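Local coordinates for protein S-adenosylmethionine dependent methyltransferase (Mesorhizobium loti, PDB 3BKW) that probably transfers a methyl group from S-adenosylmethionine to a substrate, through a Rossmann-like methyltransferase domain, at residues Asp170-Glu175 with Arg192-Thr197. Residues are numbered along the deposited sequence; the frame is centred on the assembly and turned at random.
Sequences DRYLVE and RTVGTT. With EDO (1,2-ethanediol), chain C.
E175 reaches tip to tip with T196 and sets one carboxylate oxygen, OE2, beside the N-terminal end of helix 194-203. T196 OG1 donates to E175 OE2 at 2.6 Å through the syn lone pair. The backbone T193 N reaches E175 OE2 on its anti side at 2.8 Å. That bond is nearly straight at 174° and lies 17° out of the carboxylate plane. The glutamate chain runs extended beyond CG, which carries the acid across to the helix start. T193 is the N-cap; its methyl CG2 packs 3.5 Å from Y172 O, 4.0 Å from Y172 CE2 and near L173 CD1. Y172 CG stands anti to its backbone N (chi1 -176°), sending the ring past T193 so that OH comes 4.0 Å from V194 CG2. That hydroxyl is hydrogen-bonded to E213 of the second subunit, whose carboxylate also accepts from G195 N, while H191 NE2 bonds to Y172 O. Behind the acid, R192 CA lies 3.5 Å from E175 OE2; CB points away overall, and the chain, bent at chi3, takes the guanidinium to an ethanediol, probably from the crystallisation liquor. R192 NE donates to O1 of this molecule at 2.8 Å, T197 OG1 also bonds to it, and R192 NH2 bonds to V120 O. An alanine in place of R192 would probably leave the V120 carbonyl without this donor. The loop before strand 176-178 is thus tied to a helix N-terminus at the subunit interface, where T193 N, T196 OG1 and the helix dipole would probably stabilise the E175 carboxylate as an anion.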
ATOM      1  N   ASP A 170      -3.514 -14.444  10.237  1.00 27.55           N
ATOM      2  CA  ASP A 170      -3.403 -14.075  11.654  1.00 27.57           C
ATOM      3  C   ASP A 170      -2.148 -13.211  11.820  1.00 28.24           C
ATOM      4  O   ASP A 170      -1.241 -13.223  10.960  1.00 28.82           O
ATOM      5  CB  ASP A 170      -3.358 -15.281  12.601  1.00 28.80           C
ATOM      6  CG  ASP A 170      -2.067 -16.064  12.475  1.00 28.17           C
ATOM      7  OD1 ASP A 170      -1.945 -16.830  11.519  1.00 36.25           O
ATOM      8  OD2 ASP A 170      -1.177 -15.902  13.335  1.00 40.46           O
ATOM      9  N   ARG A 171      -2.132 -12.439  12.909  1.00 30.21           N
ATOM     10  CA  ARG A 171      -1.018 -11.567  13.295  1.00 32.29           C
ATOM     11  C   ARG A 171      -0.477 -10.650  12.179  1.00 29.76           C
ATOM     12  O   ARG A 171       0.703 -10.328  12.142  1.00 28.77           O
ATOM     13  CB  ARG A 171       0.094 -12.433  13.918  1.00 35.39           C
ATOM     14  CG  ARG A 171      -0.381 -13.178  15.183  1.00 37.18           C
ATOM     15  CD  ARG A 171       0.663 -14.078  15.831  1.00 42.33           C
ATOM     16  NE  ARG A 171       1.799 -13.359  16.428  1.00 52.14           N
ATOM     17  CZ  ARG A 171       3.079 -13.357  16.012  1.00 57.26           C
ATOM     18  NH1 ARG A 171       3.511 -14.062  14.959  1.00 57.34           N
ATOM     19  NH2 ARG A 171       3.971 -12.638  16.700  1.00 58.54           N
ATOM     20  N   TYR A 172      -1.351 -10.213  11.274  1.00 28.88           N
ATOM     21  CA  TYR A 172      -0.923  -9.315  10.195  1.00 27.50           C
ATOM     22  C   TYR A 172      -0.282  -8.036  10.709  1.00 27.58           C
ATOM     23  O   TYR A 172       0.674  -7.534  10.097  1.00 28.74           O
ATOM     24  CB  TYR A 172      -2.094  -8.977   9.286  1.00 28.18           C
ATOM     25  CG  TYR A 172      -1.752  -8.127   8.072  1.00 29.34           C
ATOM     26  CD1 TYR A 172      -1.374  -8.719   6.859  1.00 27.39           C
ATOM     27  CD2 TYR A 172      -1.848  -6.736   8.131  1.00 27.81           C
ATOM     28  CE1 TYR A 172      -1.101  -7.934   5.733  1.00 26.77           C
ATOM     29  CE2 TYR A 172      -1.582  -5.939   7.017  1.00 29.84           C
ATOM     30  CZ  TYR A 172      -1.206  -6.542   5.814  1.00 27.09           C
ATOM     31  OH  TYR A 172      -0.933  -5.763   4.712  1.00 28.95           O
ATOM     32  N   LEU A 173      -0.777  -7.519  11.838  1.00 29.74           N
ATOM     33  CA  LEU A 173      -0.236  -6.279  12.408  1.00 29.66           C
ATOM     34  C   LEU A 173       0.892  -6.488  13.416  1.00 32.33           C
ATOM     35  O   LEU A 173       1.406  -5.496  13.981  1.00 34.75           O
ATOM     36  CB  LEU A 173      -1.354  -5.417  13.002  1.00 29.84           C
ATOM     37  CG  LEU A 173      -2.420  -4.817  12.072  1.00 32.24           C
ATOM     38  CD1 LEU A 173      -1.770  -4.018  10.931  1.00 35.59           C
ATOM     39  CD2 LEU A 173      -3.410  -5.828  11.517  1.00 40.46           C
ATOM     40  N   VAL A 174       1.295  -7.748  13.635  1.00 28.78           N
ATOM     41  CA  VAL A 174       2.387  -8.063  14.556  1.00 29.45           C
ATOM     42  C   VAL A 174       3.607  -8.268  13.676  1.00 29.06           C
ATOM     43  O   VAL A 174       3.768  -9.315  13.062  1.00 31.61           O
ATOM     44  CB  VAL A 174       2.106  -9.309  15.409  1.00 30.22           C
ATOM     45  CG1 VAL A 174       3.245  -9.522  16.405  1.00 33.63           C
ATOM     46  CG2 VAL A 174       0.787  -9.162  16.116  1.00 32.45           C
ATOM     47  N   GLU A 175       4.475  -7.264  13.619  1.00 29.68           N
ATOM     48  CA  GLU A 175       5.644  -7.299  12.750  1.00 31.03           C
ATOM     49  C   GLU A 175       6.799  -7.976  13.427  1.00 31.57           C
ATOM     50  O   GLU A 175       6.878  -7.999  14.662  1.00 31.17           O
ATOM     51  CB  GLU A 175       5.997  -5.894  12.290  1.00 31.26           C
ATOM     52  CG  GLU A 175       4.924  -5.298  11.391  1.00 28.90           C
ATOM     53  CD  GLU A 175       5.226  -3.893  10.930  1.00 34.15           C
ATOM     54  OE1 GLU A 175       5.857  -3.107  11.688  1.00 38.43           O
ATOM     55  OE2 GLU A 175       4.821  -3.566   9.806  1.00 33.17           O
ATOM     56  N   ARG A 192       6.590  -7.269   7.519  1.00 28.63           N
ATOM     57  CA  ARG A 192       6.346  -5.836   7.639  1.00 28.23           C
ATOM     58  C   ARG A 192       5.122  -5.571   6.791  1.00 27.67           C
ATOM     59  O   ARG A 192       5.041  -6.075   5.660  1.00 28.36           O
ATOM     60  CB  ARG A 192       7.522  -5.017   7.106  1.00 28.72           C
ATOM     61  CG  ARG A 192       8.744  -5.008   8.020  1.00 29.65           C
ATOM     62  CD  ARG A 192       9.919  -4.254   7.402  1.00 30.47           C
ATOM     63  NE  ARG A 192      10.633  -5.036   6.378  1.00 31.08           N
ATOM     64  CZ  ARG A 192      11.806  -5.677   6.528  1.00 27.17           C
ATOM     65  NH1 ARG A 192      12.510  -5.628   7.658  1.00 28.64           N
ATOM     66  NH2 ARG A 192      12.312  -6.325   5.475  1.00 28.47           N
ATOM     67  N   THR A 193       4.211  -4.742   7.302  1.00 27.37           N
ATOM     68  CA  THR A 193       2.985  -4.413   6.567  1.00 27.67           C
ATOM     69  C   THR A 193       3.335  -3.531   5.351  1.00 27.18           C
ATOM     70  O   THR A 193       4.433  -2.966   5.277  1.00 27.86           O
ATOM     71  CB  THR A 193       1.980  -3.670   7.483  1.00 29.95           C
ATOM     72  OG1 THR A 193       2.508  -2.383   7.825  1.00 30.78           O
ATOM     73  CG2 THR A 193       1.649  -4.481   8.771  1.00 28.48           C
ATOM     74  N   VAL A 194       2.404  -3.412   4.403  1.00 28.05           N
ATOM     75  CA  VAL A 194       2.602  -2.539   3.226  1.00 28.25           C
ATOM     76  C   VAL A 194       2.890  -1.102   3.703  1.00 28.00           C
ATOM     77  O   VAL A 194       3.811  -0.454   3.217  1.00 27.98           O
ATOM     78  CB  VAL A 194       1.381  -2.536   2.257  1.00 28.75           C
ATOM     79  CG1 VAL A 194       1.634  -1.611   1.050  1.00 30.02           C
ATOM     80  CG2 VAL A 194       1.036  -3.956   1.771  1.00 28.59           C
ATOM     81  N   GLY A 195       2.106  -0.604   4.658  1.00 29.05           N
ATOM     82  CA  GLY A 195       2.324   0.751   5.197  1.00 28.33           C
ATOM     83  C   GLY A 195       3.709   0.942   5.779  1.00 28.19           C
ATOM     84  O   GLY A 195       4.354   1.946   5.513  1.00 28.58           O
ATOM     85  N   THR A 196       4.174  -0.032   6.553  1.00 27.11           N
ATOM     86  CA  THR A 196       5.519   0.048   7.141  1.00 25.23           C
ATOM     87  C   THR A 196       6.586   0.169   6.050  1.00 26.39           C
ATOM     88  O   THR A 196       7.475   0.995   6.132  1.00 27.28           O
ATOM     89  CB  THR A 196       5.788  -1.158   8.033  1.00 27.73           C
ATOM     90  OG1 THR A 196       4.915  -1.092   9.176  1.00 30.43           O
ATOM     91  CG2 THR A 196       7.262  -1.201   8.498  1.00 28.96           C
ATOM     92  N   THR A 197       6.498  -0.669   5.025  1.00 26.59           N
ATOM     93  CA  THR A 197       7.451  -0.629   3.915  1.00 26.62           C
ATOM     94  C   THR A 197       7.438   0.710   3.202  1.00 26.57           C
ATOM     95  O   THR A 197       8.483   1.293   2.937  1.00 27.03           O
ATOM     96  CB  THR A 197       7.139  -1.766   2.918  1.00 28.44           C
ATOM     97  OG1 THR A 197       7.326  -3.007   3.594  1.00 28.87           O
ATOM     98  CG2 THR A 197       7.988  -1.715   1.627  1.00 27.43           C
TER
HETATM   99  C1  EDO C 243       9.520  -5.537   2.925  1.00 22.54           C
HETATM  100  O1  EDO C 243       9.578  -4.435   3.856  1.00 23.12           O
HETATM  101  C2  EDO C 243       8.792  -6.753   3.519  1.00 26.24           C
HETATM  102  O2  EDO C 243       9.623  -7.500   4.405  1.00 25.30           O